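Local structure of uncharacterized protein (Legionella longbeachae NSW150, 4JZA) at residues H53-F58 with E127-A132; A62-A67 with Q317-E322. The protein is a phosphoinositide phosphatase that probably removes the 3-phosphate from phosphatidylinositol 3-phosphate and so may act on lipid metabolism of the infected host cell. All coordinates share one frame; numbering follows the deposited sequence.

Interaction 1: H53-F58 with E127-A132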
ATOM      1  N   HIS A  53      -4.966  -3.189  12.993  1.00 36.31           N
ATOM      2  CA  HIS A  53      -5.593  -2.559  14.139  1.00 37.69           C
ATOM      3  C   HIS A  53      -4.947  -1.190  14.249  1.00 38.15           C
ATOM      4  O   HIS A  53      -5.641  -0.188  14.094  1.00 34.79           O
ATOM      5  CB  HIS A  53      -5.401  -3.453  15.384  1.00 40.03           C
ATOM      6  CG  HIS A  53      -5.913  -2.879  16.638  1.00 41.06           C
ATOM      7  ND1 HIS A  53      -5.130  -2.129  17.477  1.00 48.12           N
ATOM      8  CD2 HIS A  53      -7.138  -2.913  17.196  1.00 45.67           C
ATOM      9  CE1 HIS A  53      -5.847  -1.732  18.515  1.00 48.97           C
ATOM     10  NE2 HIS A  53      -7.063  -2.229  18.385  1.00 47.11           N
ATOM     11  N   LYS A  54      -3.625  -1.117  14.421  1.00 38.69           N
ATOM     12  CA  LYS A  54      -2.997   0.213  14.417  1.00 43.24           C
ATOM     13  C   LYS A  54      -3.322   1.017  13.155  1.00 42.85           C
ATOM     14  O   LYS A  54      -3.419   2.221  13.222  1.00 50.45           O
ATOM     15  CB  LYS A  54      -1.487   0.126  14.543  1.00 48.12           C
ATOM     16  CG  LYS A  54      -0.999  -0.063  15.968  1.00 48.74           C
ATOM     17  CD  LYS A  54       0.387  -0.689  15.985  1.00 49.47           C
ATOM     18  CE  LYS A  54       0.740  -1.098  17.396  1.00 55.07           C
ATOM     19  NZ  LYS A  54       1.638  -2.274  17.392  1.00 59.64           N
ATOM     20  N   ALA A  55      -3.527   0.388  12.012  1.00 39.38           N
ATOM     21  CA  ALA A  55      -3.864   1.178  10.855  1.00 41.62           C
ATOM     22  C   ALA A  55      -5.250   1.786  10.953  1.00 43.20           C
ATOM     23  O   ALA A  55      -5.495   2.880  10.415  1.00 38.57           O
ATOM     24  CB  ALA A  55      -3.745   0.369   9.584  1.00 41.34           C
ATOM     25  N   PHE A  56      -6.175   1.067  11.585  1.00 45.15           N
ATOM     26  CA  PHE A  56      -7.488   1.680  11.844  1.00 48.13           C
ATOM     27  C   PHE A  56      -7.341   2.929  12.710  1.00 44.46           C
ATOM     28  O   PHE A  56      -7.943   3.957  12.393  1.00 40.13           O
ATOM     29  CB  PHE A  56      -8.492   0.740  12.503  1.00 51.45           C
ATOM     30  CG  PHE A  56      -9.844   1.358  12.728  1.00 56.33           C
ATOM     31  CD1 PHE A  56     -10.100   2.643  12.467  1.00 67.13           C
ATOM     32  CD2 PHE A  56     -10.847   0.623  13.132  1.00 64.85           C
ATOM     33  CE1 PHE A  56     -11.341   3.199  12.668  1.00 66.57           C
ATOM     34  CE2 PHE A  56     -12.104   1.166  13.302  1.00 65.42           C
ATOM     35  CZ  PHE A  56     -12.339   2.452  13.083  1.00 60.32           C
ATOM     36  N   TYR A  57      -6.556   2.834  13.783  1.00 43.16           N
ATOM     37  CA  TYR A  57      -6.330   3.965  14.647  1.00 43.68           C
ATOM     38  C   TYR A  57      -5.691   5.116  13.899  1.00 44.98           C
ATOM     39  O   TYR A  57      -6.120   6.255  14.059  1.00 49.68           O
ATOM     40  CB  TYR A  57      -5.490   3.603  15.864  1.00 42.99           C
ATOM     41  CG  TYR A  57      -6.314   3.023  16.974  1.00 43.21           C
ATOM     42  CD1 TYR A  57      -6.935   1.800  16.825  1.00 42.04           C
ATOM     43  CD2 TYR A  57      -6.498   3.713  18.169  1.00 45.07           C
ATOM     44  CE1 TYR A  57      -7.696   1.248  17.840  1.00 43.41           C
ATOM     45  CE2 TYR A  57      -7.261   3.176  19.200  1.00 46.21           C
ATOM     46  CZ  TYR A  57      -7.851   1.931  19.033  1.00 46.44           C
ATOM     47  OH  TYR A  57      -8.610   1.363  20.053  1.00 48.93           O
ATOM     48  N   PHE A  58      -4.704   4.852  13.055  1.00 41.89           N
ATOM     49  CA  PHE A  58      -4.148   5.946  12.285  1.00 39.12           C
ATOM     50  C   PHE A  58      -5.232   6.635  11.477  1.00 39.84           C
ATOM     51  O   PHE A  58      -5.260   7.863  11.338  1.00 42.21           O
ATOM     52  CB  PHE A  58      -3.108   5.428  11.328  1.00 39.26           C
ATOM     53  CG  PHE A  58      -2.345   6.510  10.630  1.00 37.17           C
ATOM     54  CD1 PHE A  58      -2.807   7.026   9.450  1.00 35.12           C
ATOM     55  CD2 PHE A  58      -1.160   6.977  11.156  1.00 37.75           C
ATOM     56  CE1 PHE A  58      -2.132   8.009   8.817  1.00 34.13           C
ATOM     57  CE2 PHE A  58      -0.461   7.970  10.525  1.00 37.28           C
ATOM     58  CZ  PHE A  58      -0.951   8.481   9.352  1.00 37.37           C
ATOM     59  N   GLU A 127      -8.848   0.630   0.367  1.00 49.73           N
ATOM     60  CA  GLU A 127      -7.714   1.491   0.106  1.00 45.39           C
ATOM     61  C   GLU A 127      -7.435   2.411   1.266  1.00 43.94           C
ATOM     62  O   GLU A 127      -6.286   2.749   1.535  1.00 45.21           O
ATOM     63  CB  GLU A 127      -7.931   2.272  -1.166  1.00 48.49           C
ATOM     64  CG  GLU A 127      -7.966   1.343  -2.370  1.00 59.16           C
ATOM     65  CD  GLU A 127      -8.626   1.940  -3.624  1.00 70.05           C
ATOM     66  OE1 GLU A 127      -9.135   3.090  -3.576  1.00 70.47           O
ATOM     67  OE2 GLU A 127      -8.635   1.229  -4.669  1.00 70.09           O
ATOM     68  N   LEU A 128      -8.469   2.841   1.960  1.00 43.06           N
ATOM     69  CA  LEU A 128      -8.250   3.672   3.161  1.00 41.02           C
ATOM     70  C   LEU A 128      -7.430   2.956   4.251  1.00 39.19           C
ATOM     71  O   LEU A 128      -6.421   3.506   4.731  1.00 36.57           O
ATOM     72  CB  LEU A 128      -9.561   4.128   3.772  1.00 37.63           C
ATOM     73  CG  LEU A 128     -10.273   5.241   3.049  1.00 36.65           C
ATOM     74  CD1 LEU A 128     -11.638   5.457   3.685  1.00 37.01           C
ATOM     75  CD2 LEU A 128      -9.493   6.535   3.077  1.00 37.60           C
ATOM     76  N   LEU A 129      -7.841   1.734   4.605  1.00 35.15           N
ATOM     77  CA  LEU A 129      -7.052   0.896   5.541  1.00 34.22           C
ATOM     78  C   LEU A 129      -5.593   0.588   5.069  1.00 34.51           C
ATOM     79  O   LEU A 129      -4.620   0.723   5.811  1.00 33.15           O
ATOM     80  CB  LEU A 129      -7.778  -0.422   5.769  1.00 33.16           C
ATOM     81  CG  LEU A 129      -7.229  -1.316   6.885  1.00 33.24           C
ATOM     82  CD1 LEU A 129      -7.152  -0.594   8.196  1.00 33.46           C
ATOM     83  CD2 LEU A 129      -8.030  -2.599   7.041  1.00 32.09           C
ATOM     84  N   ASN A 130      -5.471   0.190   3.807  1.00 35.64           N
ATOM     85  CA  ASN A 130      -4.225  -0.254   3.218  1.00 33.54           C
ATOM     86  C   ASN A 130      -3.236   0.856   3.270  1.00 32.91           C
ATOM     87  O   ASN A 130      -2.096   0.656   3.642  1.00 34.97           O
ATOM     88  CB  ASN A 130      -4.461  -0.679   1.775  1.00 34.59           C
ATOM     89  CG  ASN A 130      -3.231  -1.303   1.137  1.00 34.81           C
ATOM     90  OD1 ASN A 130      -2.697  -2.290   1.634  1.00 32.49           O
ATOM     91  ND2 ASN A 130      -2.787  -0.726   0.015  1.00 35.30           N
ATOM     92  N   GLU A 131      -3.697   2.050   2.919  1.00 35.63           N
ATOM     93  CA  GLU A 131      -2.841   3.288   2.847  1.00 33.56           C
ATOM     94  C   GLU A 131      -2.623   3.909   4.203  1.00 32.40           C
ATOM     95  O   GLU A 131      -1.533   4.388   4.497  1.00 34.58           O
ATOM     96  CB  GLU A 131      -3.375   4.311   1.798  1.00 32.73           C
ATOM     97  CG  GLU A 131      -3.240   3.778   0.371  1.00 33.07           C
ATOM     98  CD  GLU A 131      -4.039   4.513  -0.681  1.00 35.56           C
ATOM     99  OE1 GLU A 131      -3.981   5.753  -0.812  1.00 39.73           O
ATOM    100  OE2 GLU A 131      -4.741   3.860  -1.439  1.00 41.75           O
ATOM    101  N   ALA A 132      -3.614   3.861   5.066  1.00 33.63           N
ATOM    102  CA  ALA A 132      -3.364   4.246   6.461  1.00 36.10           C
ATOM    103  C   ALA A 132      -2.274   3.399   7.091  1.00 34.40           C
ATOM    104  O   ALA A 132      -1.455   3.907   7.795  1.00 35.25           O
ATOM    105  CB  ALA A 132      -4.633   4.176   7.308  1.00 37.67           C
TER
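Ala55 and Ala132 mark the place where two helices of the chain cross, their CA atoms 5.4 Å apart. The local axes of 53-58 and 127-132 pass at 8.4 Å and run nearly perpendicular, at 100°, so the contact is compact and rests on a few small or apolar groups. Both alanine methyls point at the opposite helix. Ala132 CB sits against the backbone of the other helix, 3.5 Å from Ala55 O, while Ala55 CB meets Leu129 CD1 at 3.8 Å. Leu129 reaches this position through its torsions: CG is anti to the backbone N (chi1 -170°), and chi2 of 55° turns the CD1 branch to the first helix. There the same methyl also lies 3.9 Å from Phe56 N, so it packs on main chain as well as on the alanine. Phe58, one turn after Ala55, flanks Ala132. With its CG anti to the backbone N, the ring comes to lie beside Ala132, obliquely to its carbonyl oxygen, and CD1 touches both Ala132 CB, at 4.0 Å, and Ala132 O, at 3.8 Å. Cohesion across the crossing is apolar. The Phe56 side chain, by contrast, starts away from 127-132; it packs on Val81 of helix 74-87 and Leu112 of helix 95-116. On the far flank of helix 41-62, His53 NE2 and Tyr57 OH both hydrogen-bond to Asp82 OD1, and a face of the His53 ring lies against Tyr57 CD1. The crossing is thus part of a helical bundle in which helices 41-62 and 122-140 meet, Leu109 and Ile113 of helix 95-116 pack on Leu129, and helix 315-325 approaches Phe58 and Ala132.

Interaction 2: A62-A67 with Q317-E322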
ATOM      1  N   ALA A  62      -6.495  10.491  11.749  1.00 49.89           N
ATOM      2  CA  ALA A  62      -5.954  11.353  10.676  1.00 44.29           C
ATOM      3  C   ALA A  62      -7.007  11.835   9.714  1.00 45.58           C
ATOM      4  O   ALA A  62      -6.905  12.933   9.203  1.00 45.86           O
ATOM      5  CB  ALA A  62      -4.905  10.596   9.900  1.00 43.19           C
ATOM      6  N   TYR A  63      -8.008  11.000   9.439  1.00 48.37           N
ATOM      7  CA  TYR A  63      -8.929  11.285   8.362  1.00 52.65           C
ATOM      8  C   TYR A  63     -10.334  11.630   8.922  1.00 56.36           C
ATOM      9  O   TYR A  63     -11.011  10.777   9.502  1.00 53.12           O
ATOM     10  CB  TYR A  63      -8.904  10.139   7.329  1.00 48.84           C
ATOM     11  CG  TYR A  63      -9.572  10.434   5.996  1.00 49.21           C
ATOM     12  CD1 TYR A  63      -9.390  11.654   5.347  1.00 49.92           C
ATOM     13  CD2 TYR A  63     -10.384   9.480   5.364  1.00 54.28           C
ATOM     14  CE1 TYR A  63     -10.023  11.940   4.139  1.00 51.32           C
ATOM     15  CE2 TYR A  63     -11.031   9.756   4.136  1.00 53.36           C
ATOM     16  CZ  TYR A  63     -10.842  10.992   3.534  1.00 52.67           C
ATOM     17  OH  TYR A  63     -11.432  11.329   2.333  1.00 46.05           O
ATOM     18  N   PRO A  64     -10.765  12.910   8.752  1.00 64.89           N
ATOM     19  CA  PRO A  64     -12.119  13.288   9.165  1.00 68.12           C
ATOM     20  C   PRO A  64     -13.230  12.577   8.399  1.00 66.49           C
ATOM     21  O   PRO A  64     -13.192  12.504   7.163  1.00 75.99           O
ATOM     22  CB  PRO A  64     -12.182  14.790   8.835  1.00 68.37           C
ATOM     23  CG  PRO A  64     -11.221  14.963   7.714  1.00 68.06           C
ATOM     24  CD  PRO A  64     -10.080  14.062   8.119  1.00 64.36           C
ATOM     25  N   PHE A  65     -14.221  12.088   9.137  1.00 67.35           N
ATOM     26  CA  PHE A  65     -15.475  11.615   8.567  1.00 67.26           C
ATOM     27  C   PHE A  65     -16.534  12.632   8.926  1.00 69.06           C
ATOM     28  O   PHE A  65     -16.593  13.071  10.066  1.00 71.91           O
ATOM     29  CB  PHE A  65     -15.845  10.242   9.110  1.00 67.85           C
ATOM     30  CG  PHE A  65     -15.953  10.172  10.604  1.00 70.90           C
ATOM     31  CD1 PHE A  65     -14.819  10.105  11.401  1.00 76.23           C
ATOM     32  CD2 PHE A  65     -17.182  10.104  11.204  1.00 76.36           C
ATOM     33  CE1 PHE A  65     -14.921  10.010  12.778  1.00 82.31           C
ATOM     34  CE2 PHE A  65     -17.293   9.991  12.577  1.00 83.24           C
ATOM     35  CZ  PHE A  65     -16.163   9.950  13.367  1.00 84.69           C
ATOM     36  N   SER A  66     -17.361  13.004   7.955  1.00 69.76           N
ATOM     37  CA  SER A  66     -18.566  13.800   8.210  1.00 64.21           C
ATOM     38  C   SER A  66     -19.432  13.250   9.392  1.00 61.87           C
ATOM     39  O   SER A  66     -19.622  12.027   9.537  1.00 51.27           O
ATOM     40  CB  SER A  66     -19.389  13.851   6.921  1.00 63.88           C
ATOM     41  OG  SER A  66     -20.596  14.535   7.133  1.00 67.18           O
ATOM     42  N   ALA A  67     -19.943  14.158  10.235  1.00 65.10           N
ATOM     43  CA  ALA A  67     -20.787  13.783  11.420  1.00 73.19           C
ATOM     44  C   ALA A  67     -22.203  13.374  11.009  1.00 69.77           C
ATOM     45  O   ALA A  67     -22.938  12.754  11.770  1.00 70.02           O
ATOM     46  CB  ALA A  67     -20.854  14.927  12.423  1.00 72.52           C
ATOM     47  N   GLN A 317      -4.635  10.704   1.185  1.00 42.26           N
ATOM     48  CA  GLN A 317      -3.199  10.640   1.352  1.00 43.50           C
ATOM     49  C   GLN A 317      -2.738  11.943   2.038  1.00 40.39           C
ATOM     50  O   GLN A 317      -1.869  11.921   2.896  1.00 40.42           O
ATOM     51  CB  GLN A 317      -2.473  10.458  -0.002  1.00 45.47           C
ATOM     52  CG  GLN A 317      -2.585   9.069  -0.607  1.00 46.02           C
ATOM     53  CD  GLN A 317      -1.330   8.220  -0.529  1.00 44.87           C
ATOM     54  OE1 GLN A 317      -0.188   8.697  -0.392  1.00 43.54           O
ATOM     55  NE2 GLN A 317      -1.541   6.951  -0.640  1.00 43.52           N
ATOM     56  N   GLN A 318      -3.330  13.067   1.654  1.00 37.58           N
ATOM     57  CA  GLN A 318      -2.874  14.381   2.136  1.00 36.50           C
ATOM     58  C   GLN A 318      -3.128  14.500   3.628  1.00 37.59           C
ATOM     59  O   GLN A 318      -2.237  14.933   4.369  1.00 37.62           O
ATOM     60  CB  GLN A 318      -3.489  15.514   1.351  1.00 33.74           C
ATOM     61  CG  GLN A 318      -3.268  15.365  -0.151  1.00 34.77           C
ATOM     62  CD  GLN A 318      -3.671  16.581  -0.978  1.00 34.88           C
ATOM     63  OE1 GLN A 318      -4.828  16.983  -1.053  1.00 33.25           O
ATOM     64  NE2 GLN A 318      -2.713  17.149  -1.618  1.00 39.32           N
ATOM     65  N   PHE A 319      -4.286  14.031   4.074  1.00 38.63           N
ATOM     66  CA  PHE A 319      -4.566  14.005   5.499  1.00 41.31           C
ATOM     67  C   PHE A 319      -3.637  13.049   6.197  1.00 41.65           C
ATOM     68  O   PHE A 319      -3.214  13.331   7.297  1.00 45.58           O
ATOM     69  CB  PHE A 319      -6.004  13.606   5.818  1.00 43.57           C
ATOM     70  CG  PHE A 319      -7.005  14.724   5.688  1.00 45.40           C
ATOM     71  CD1 PHE A 319      -7.072  15.731   6.639  1.00 46.25           C
ATOM     72  CD2 PHE A 319      -7.919  14.733   4.652  1.00 47.12           C
ATOM     73  CE1 PHE A 319      -8.016  16.731   6.561  1.00 46.17           C
ATOM     74  CE2 PHE A 319      -8.870  15.735   4.559  1.00 49.34           C
ATOM     75  CZ  PHE A 319      -8.927  16.729   5.526  1.00 48.66           C
ATOM     76  N   PHE A 320      -3.304  11.928   5.567  1.00 43.32           N
ATOM     77  CA  PHE A 320      -2.365  10.986   6.178  1.00 40.98           C
ATOM     78  C   PHE A 320      -1.001  11.658   6.272  1.00 42.07           C
ATOM     79  O   PHE A 320      -0.330  11.600   7.319  1.00 43.54           O
ATOM     80  CB  PHE A 320      -2.230   9.692   5.368  1.00 43.01           C
ATOM     81  CG  PHE A 320      -3.472   8.828   5.313  1.00 42.12           C
ATOM     82  CD1 PHE A 320      -4.521   9.005   6.159  1.00 44.49           C
ATOM     83  CD2 PHE A 320      -3.544   7.796   4.398  1.00 43.20           C
ATOM     84  CE1 PHE A 320      -5.627   8.184   6.077  1.00 47.40           C
ATOM     85  CE2 PHE A 320      -4.628   6.972   4.307  1.00 42.70           C
ATOM     86  CZ  PHE A 320      -5.682   7.164   5.140  1.00 44.99           C
ATOM     87  N   LEU A 321      -0.574  12.309   5.196  1.00 39.64           N
ATOM     88  CA  LEU A 321       0.731  12.974   5.238  1.00 43.71           C
ATOM     89  C   LEU A 321       0.751  14.001   6.357  1.00 44.66           C
ATOM     90  O   LEU A 321       1.680  14.031   7.170  1.00 40.81           O
ATOM     91  CB  LEU A 321       1.065  13.642   3.891  1.00 43.68           C
ATOM     92  CG  LEU A 321       2.426  14.313   3.724  1.00 44.22           C
ATOM     93  CD1 LEU A 321       3.533  13.347   4.040  1.00 43.06           C
ATOM     94  CD2 LEU A 321       2.560  14.806   2.274  1.00 46.41           C
ATOM     95  N   GLU A 322      -0.296  14.831   6.358  1.00 47.41           N
ATOM     96  CA  GLU A 322      -0.498  15.846   7.363  1.00 48.85           C
ATOM     97  C   GLU A 322      -0.358  15.255   8.766  1.00 47.91           C
ATOM     98  O   GLU A 322       0.308  15.817   9.613  1.00 50.50           O
ATOM     99  CB  GLU A 322      -1.872  16.507   7.194  1.00 52.77           C
ATOM    100  CG  GLU A 322      -2.368  17.331   8.391  1.00 52.65           C
ATOM    101  CD  GLU A 322      -3.773  17.901   8.202  1.00 51.79           C
ATOM    102  OE1 GLU A 322      -4.329  18.484   9.150  1.00 49.23           O
ATOM    103  OE2 GLU A 322      -4.344  17.772   7.102  1.00 51.18           O
TER
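Phe319 is the centre of this contact, with Pro64 over one face of its ring and Tyr63 beside the CD2 rim on that same side. Pro64 CD is 3.7 Å from the Phe319 ring centroid and only 10° off the ring normal, a CH-pi contact, while Pro64 CG meets Phe319 CZ at 3.6 Å. Tyr63 approaches with the edge of its ring, CD1 standing 3.5 Å from Phe319 CD2. The two ring planes are inclined at 56°, an oblique pairing. Ala62 O lies 3.6 Å from Phe319 CB. Phe320 meets the last residue of helix 41-62 and the first beyond it: its ring edge receives Ala62 CB at 4.1 Å from CD1, and CE1 touches Tyr63 CB at 4.0 Å. Both phenylalanines hold CG anti to the carbonyl carbon, beside the backbone N, which directs the Phe319 ring to Tyr63 and Pro64 and the Phe320 ring to Ala62 and Tyr63. The C-terminal end of helix 41-62 and the start of the loop to helix 74-87 thus pack on helix 315-325; Tyr63 is the first residue to leave helical torsions, and after Pro64 the extended chain leads away. Further out, the Tyr63 ring meets Trp117 with nearly parallel planes, and its hydroxyl makes a weak hydrogen bond to Glu315 OE2. Lys188 forms a cation-pi contact with Phe319 and also a salt bridge with Glu322, whose other carboxylate oxygen pairs with Lys326.

Overall arrangement
The centres of the two interactions lie about 11 Å apart, and both draw on helix 41-62: interaction 1 uses its body, interaction 2 its last residue and the loop that follows. Along the chain the segments alternate, 53-58, 62-67, 127-132, 317-322, so three widely separated parts of the sequence converge. Helix 315-325 joins the two directly: Phe320 packs on Phe58 and Ala132, and Gln317 probably hydrogen-bonds to Glu131. Interaction 1 is buried, about 10 Å from the chain centre; interaction 2, about 17 Å out, is partly buried. Together they tie the N-terminal helices 41-62 and 122-140 to helix 315-325, far along the sequence.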